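Local coordinates for LamCAT (Aquimarina sp., PDB 6JIA), which probably hydrolyses internal beta-1,3-glucosidic bonds of laminarin, the storage glucan of brown algae, as a glycoside hydrolase of family 16, at residues A[85-90]-A[118-123]; A[99-104]-A[197-202]. All coordinates share one frame; numbering follows the deposited sequence.

Contact 1: A[85-90]-A[118-123]. With GLC (alpha-D-glucopyranose), chain B.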
# COMPACT_ATOMS: atom_id res chain seq x y z
N ALA A 85 -1.86 8.44 4.99
CA ALA A 85 -2.81 8.73 3.90
C ALA A 85 -4.23 8.70 4.47
O ALA A 85 -4.52 7.89 5.38
CB ALA A 85 -2.61 7.77 2.77
N ARG A 86 -5.09 9.56 3.93
CA ARG A 86 -6.51 9.55 4.30
C ARG A 86 -7.25 8.88 3.14
O ARG A 86 -7.20 9.41 2.04
CB ARG A 86 -6.93 10.99 4.57
CG ARG A 86 -8.36 11.12 5.00
CD ARG A 86 -8.64 12.51 5.52
NE ARG A 86 -9.98 12.50 6.08
CZ ARG A 86 -11.08 12.99 5.50
NH1 ARG A 86 -11.04 13.64 4.36
NH2 ARG A 86 -12.23 12.88 6.13
N ILE A 87 -7.83 7.71 3.40
CA ILE A 87 -8.32 6.76 2.38
C ILE A 87 -9.75 6.34 2.69
O ILE A 87 -10.06 6.02 3.85
CB ILE A 87 -7.40 5.53 2.27
CG1 ILE A 87 -5.95 5.94 2.02
CG2 ILE A 87 -7.91 4.57 1.21
CD1 ILE A 87 -4.96 4.80 1.98
N ALA A 88 -10.54 6.26 1.64
CA ALA A 88 -11.89 5.63 1.62
C ALA A 88 -11.85 4.58 0.52
O ALA A 88 -11.46 4.90 -0.58
CB ALA A 88 -12.95 6.66 1.34
N MET A 89 -12.14 3.32 0.84
CA MET A 89 -11.92 2.22 -0.11
C MET A 89 -13.20 1.39 -0.23
O MET A 89 -14.03 1.34 0.70
CB MET A 89 -10.74 1.35 0.35
CG MET A 89 -11.04 0.50 1.55
SD MET A 89 -9.57 -0.13 2.39
CE MET A 89 -9.02 1.33 3.30
N PRO A 90 -13.37 0.72 -1.38
CA PRO A 90 -14.53 -0.14 -1.59
C PRO A 90 -14.38 -1.40 -0.74
O PRO A 90 -13.28 -1.73 -0.25
CB PRO A 90 -14.50 -0.38 -3.10
CG PRO A 90 -13.08 -0.20 -3.52
CD PRO A 90 -12.42 0.71 -2.51
N ASP A 118 3.53 -2.62 4.92
CA ASP A 118 2.13 -2.37 4.53
C ASP A 118 1.48 -1.49 5.60
O ASP A 118 1.30 -1.93 6.74
CB ASP A 118 1.33 -3.66 4.36
CG ASP A 118 1.77 -4.42 3.11
OD1 ASP A 118 2.71 -5.18 3.25
OD2 ASP A 118 1.12 -4.23 2.00
N ILE A 119 1.17 -0.25 5.25
CA ILE A 119 0.54 0.70 6.19
C ILE A 119 -0.95 0.41 6.31
O ILE A 119 -1.51 0.51 7.44
CB ILE A 119 0.84 2.14 5.75
CG1 ILE A 119 2.35 2.41 5.68
CG2 ILE A 119 0.11 3.07 6.72
CD1 ILE A 119 2.72 3.67 4.94
N MET A 120 -1.57 0.02 5.21
CA MET A 120 -2.99 -0.39 5.19
C MET A 120 -3.11 -1.43 4.10
O MET A 120 -2.68 -1.15 2.96
CB MET A 120 -3.96 0.76 4.85
CG MET A 120 -5.40 0.42 4.93
SD MET A 120 -6.06 -0.50 3.51
CE MET A 120 -5.70 0.59 2.15
N GLU A 121 -3.71 -2.56 4.47
CA GLU A 121 -4.32 -3.48 3.50
C GLU A 121 -5.71 -3.86 3.96
O GLU A 121 -5.96 -3.99 5.14
CB GLU A 121 -3.50 -4.75 3.31
CG GLU A 121 -2.17 -4.50 2.65
CD GLU A 121 -1.38 -5.78 2.49
OE1 GLU A 121 -0.77 -6.23 3.54
OE2 GLU A 121 -1.54 -6.40 1.42
N HIS A 122 -6.56 -4.14 3.00
CA HIS A 122 -7.92 -4.66 3.26
C HIS A 122 -8.23 -5.65 2.16
O HIS A 122 -7.76 -5.42 1.02
CB HIS A 122 -8.91 -3.50 3.29
CG HIS A 122 -10.32 -3.92 3.48
ND1 HIS A 122 -11.18 -4.13 2.43
CD2 HIS A 122 -11.01 -4.23 4.60
CE1 HIS A 122 -12.36 -4.54 2.89
NE2 HIS A 122 -12.29 -4.60 4.22
N VAL A 123 -8.99 -6.69 2.52
CA VAL A 123 -9.50 -7.68 1.55
C VAL A 123 -11.00 -7.85 1.68
O VAL A 123 -11.54 -7.80 2.84
CB VAL A 123 -8.74 -9.01 1.67
CG1 VAL A 123 -7.30 -8.82 1.22
CG2 VAL A 123 -8.80 -9.60 3.07
C1 GLC B . 2.56 -6.96 0.69
C2 GLC B . 2.76 -8.14 -0.25
C3 GLC B . 2.84 -7.73 -1.68
C4 GLC B . 1.61 -6.97 -2.06
C5 GLC B . 1.53 -5.69 -1.14
C6 GLC B . 0.25 -4.85 -1.37
O1 GLC B . 3.74 -6.17 0.82
O2 GLC B . 3.83 -8.89 0.24
O3 GLC B . 2.96 -8.91 -2.49
O4 GLC B . 1.59 -6.67 -3.44
O5 GLC B . 1.42 -6.21 0.22
O6 GLC B . -0.94 -5.63 -1.20
O HOH W 1 -11.44 -3.56 -0.18

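Contact 2: A[99-104]-A[197-202]. With GLC (alpha-D-glucopyranose), chain B.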
# COMPACT_ATOMS: atom_id res chain seq x y z
N PHE A 99 -1.93 0.43 0.76
CA PHE A 99 -1.07 1.61 0.97
C PHE A 99 0.17 1.09 1.69
O PHE A 99 0.04 0.60 2.82
CB PHE A 99 -1.85 2.67 1.75
CG PHE A 99 -1.02 3.82 2.26
CD1 PHE A 99 -0.10 4.45 1.44
CD2 PHE A 99 -1.20 4.33 3.53
CE1 PHE A 99 0.61 5.57 1.87
CE2 PHE A 99 -0.46 5.43 3.97
CZ PHE A 99 0.45 6.04 3.15
N TRP A 100 1.31 1.11 1.02
CA TRP A 100 2.50 0.36 1.46
C TRP A 100 3.79 0.99 0.95
O TRP A 100 3.79 2.03 0.25
CB TRP A 100 2.38 -1.10 1.06
CG TRP A 100 2.18 -1.41 -0.39
CD1 TRP A 100 1.14 -1.04 -1.21
CD2 TRP A 100 2.98 -2.31 -1.16
NE1 TRP A 100 1.27 -1.61 -2.44
CE2 TRP A 100 2.36 -2.44 -2.43
CE3 TRP A 100 4.09 -3.10 -0.87
CZ2 TRP A 100 2.88 -3.28 -3.42
CZ3 TRP A 100 4.61 -3.91 -1.86
CH2 TRP A 100 4.01 -4.00 -3.11
N MET A 101 4.87 0.37 1.36
CA MET A 101 6.24 0.85 1.09
C MET A 101 7.13 -0.35 0.76
O MET A 101 6.88 -1.40 1.30
CB MET A 101 6.74 1.59 2.33
CG MET A 101 5.87 2.76 2.77
SD MET A 101 6.76 3.72 4.08
CE MET A 101 7.81 4.71 3.02
N LEU A 102 8.13 -0.13 -0.07
CA LEU A 102 9.20 -1.09 -0.47
C LEU A 102 10.55 -0.40 -0.30
O LEU A 102 10.68 0.79 -0.63
CB LEU A 102 8.99 -1.51 -1.92
CG LEU A 102 7.91 -2.55 -2.20
CD1 LEU A 102 7.71 -2.69 -3.73
CD2 LEU A 102 8.28 -3.89 -1.57
N GLY A 103 11.56 -1.18 0.06
CA GLY A 103 12.96 -0.72 0.05
C GLY A 103 13.37 -0.30 -1.36
O GLY A 103 13.13 -1.05 -2.30
N ASP A 104 13.98 0.88 -1.47
CA ASP A 104 14.67 1.40 -2.68
C ASP A 104 15.56 0.33 -3.31
O ASP A 104 15.70 0.34 -4.55
CB ASP A 104 15.60 2.56 -2.33
CG ASP A 104 14.87 3.87 -2.29
OD1 ASP A 104 13.64 3.84 -2.51
OD2 ASP A 104 15.53 4.90 -2.04
N PHE A 197 12.91 3.75 1.86
CA PHE A 197 11.71 3.10 1.30
C PHE A 197 10.92 4.14 0.52
O PHE A 197 10.88 5.35 0.90
CB PHE A 197 10.85 2.53 2.44
CG PHE A 197 11.30 1.21 3.01
CD1 PHE A 197 12.49 1.11 3.71
CD2 PHE A 197 10.50 0.08 2.91
CE1 PHE A 197 12.93 -0.12 4.18
CE2 PHE A 197 10.91 -1.14 3.43
CZ PHE A 197 12.12 -1.23 4.09
N PHE A 198 10.23 3.65 -0.50
CA PHE A 198 9.33 4.46 -1.35
C PHE A 198 7.89 3.99 -1.10
O PHE A 198 7.72 2.92 -0.46
CB PHE A 198 9.75 4.37 -2.82
CG PHE A 198 9.66 3.03 -3.46
CD1 PHE A 198 8.45 2.60 -4.00
CD2 PHE A 198 10.77 2.23 -3.62
CE1 PHE A 198 8.37 1.39 -4.66
CE2 PHE A 198 10.68 1.01 -4.26
CZ PHE A 198 9.47 0.58 -4.76
N ILE A 199 6.91 4.81 -1.50
CA ILE A 199 5.47 4.57 -1.20
C ILE A 199 4.82 3.96 -2.43
O ILE A 199 5.17 4.37 -3.56
CB ILE A 199 4.79 5.89 -0.78
CG1 ILE A 199 5.24 6.33 0.62
CG2 ILE A 199 3.30 5.78 -0.86
CD1 ILE A 199 4.83 7.74 0.98
N LEU A 200 3.86 3.06 -2.22
CA LEU A 200 2.93 2.58 -3.27
C LEU A 200 1.48 2.78 -2.84
O LEU A 200 1.14 2.66 -1.65
CB LEU A 200 3.19 1.10 -3.55
CG LEU A 200 4.61 0.76 -3.95
CD1 LEU A 200 5.42 0.39 -2.72
CD2 LEU A 200 4.64 -0.37 -4.96
N LEU A 201 0.62 2.95 -3.83
CA LEU A 201 -0.84 2.84 -3.66
C LEU A 201 -1.37 1.92 -4.75
O LEU A 201 -0.99 2.11 -5.91
CB LEU A 201 -1.47 4.21 -3.82
CG LEU A 201 -1.39 5.16 -2.64
CD1 LEU A 201 -1.77 6.56 -3.11
CD2 LEU A 201 -2.29 4.68 -1.51
N ASN A 202 -2.26 1.01 -4.42
CA ASN A 202 -2.90 0.22 -5.49
C ASN A 202 -4.23 -0.32 -5.02
O ASN A 202 -4.51 -0.26 -3.81
CB ASN A 202 -1.99 -0.91 -5.96
CG ASN A 202 -1.83 -1.98 -4.91
OD1 ASN A 202 -1.04 -1.84 -3.95
ND2 ASN A 202 -2.61 -3.05 -5.05
C1 GLC B . 2.56 -6.96 0.69
C2 GLC B . 2.76 -8.14 -0.25
C3 GLC B . 2.84 -7.73 -1.68
C4 GLC B . 1.61 -6.97 -2.06
C5 GLC B . 1.53 -5.69 -1.14
C6 GLC B . 0.25 -4.85 -1.37
O1 GLC B . 3.74 -6.17 0.82
O2 GLC B . 3.83 -8.89 0.24
O3 GLC B . 2.96 -8.91 -2.49
O4 GLC B . 1.59 -6.67 -3.44
O5 GLC B . 1.42 -6.21 0.22
O6 GLC B . -0.94 -5.63 -1.20

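Contact 1: A[85-90]-A[118-123]
The thioether ends of Met89 and Met120 meet head-on, so that the meeting of segments 85-90 and 118-123 is largely a sulfur contact. Met89 CE lies 3.5 Å from Met120 SD, and the two sulfurs, Met89 SD and Met120 SD, are 3.7 Å apart. Met120 starts with CG anti to its backbone N (chi1 -175°) and then bends at chi2 and chi3, which carries its CE to 4.3 Å from Ile87 CD1. Met89 also touches His122: its SD is 3.6 Å from His122 CB and approaches the imidazole obliquely, 45° off the ring normal.

The polar link is indirect. One water donates to Pro90 O at 2.6 Å and lies in the plane of the His122 ring, at its edge, 2.7 Å from ND1. Glu126 O accepts from NE2, so both ring nitrogens have partners and the imidazole's rotation is defined.

Between Met120 and His122, Glu121 points away from 85-90, and its OE2 accepts a bond from glucose O6. A classic beta bulge, Ile119 and Met120 both facing Phe99, lets Asp118 OD1 accept from O1 of the same sugar. Asp118-Ile119-Met120-Glu121 is consistent with the acid-rich active-site signature of family 16. Strand 81-88 pairs with strands 158-164 and 221-232, and 120-121 with strand 95-103; Tyr160 of strand 158-164 touches Ile87, Met89 and Met120 where these layers face each other.

Contact 2: A[99-104]-A[197-202]
Trp100 lies between a leucine and a sugar: Leu200 packs against one face of the indole and the bound glucose against the opposite one. Leu200 CB is 3.7 Å from the centroid of the five-membered ring and only 18° off its normal, a CH-pi contact, while glucose C5 stands 3.3 Å above the other face, toward the rim. With CG between the backbone N and the carbonyl carbon, the indole folds back over the neighbouring strand, bringing NE1 to Asn202. Trp100 NE1 donates to Asn202 OD1 at 2.8 Å; the oxygen sits 21° out of the indole plane, and the amide is turned 75° against the ring. The bond helps fix the rotation of the sugar-binding indole.

These residues belong to antiparallel strands 95-103 and 197-205 of the concanavalin-like beta-sandwich of family 16, whose concave side carries the substrate cleft. Trp100 and Leu200 form a hydrogen-bonded pair, as do Leu102 and Phe198, and their side chains share the sugar-facing side of the sheet.

Leu102 runs alongside Phe198 in the same direction, with Leu102 CB over the phenyl face, 4.0 Å from its centroid. At that ring's edge, in its plane, Asp104 OD1 comes within 3.5 Å of Phe198 CD2, while Asp104 OD2 bonds to Ser77. Phe197 instead lies flat across the backbone, Gly103 CA being 3.8 Å from its ring centroid. On the other side of the sheet, Phe99 turns its edge to Ile199 CG2, and Leu201 CD2 approaches the Phe99 ring at a slant; Val228 of strand 221-232 touches all three residues.

In the fold
The centres of contacts 1 and 2 lie 13 Å apart, and their segments alternate along the chain: 85-90, 99-104, 118-123, 197-202. Contact 2 joins neighbouring strands within a sheet, whereas contact 1 spans the interior between layers. Strand 95-103 connects them by pairing with both 197-205 and 120-121; at the latter junction Met120 O is 2.8 Å from Phe99 N, a probable hydrogen bond. The Phe99 ring also meets Ala85 of contact 1. Both contacts reach the same glucose, through acids in 118-123 and the indole in 99-104, so core and sugar site are built on common strands.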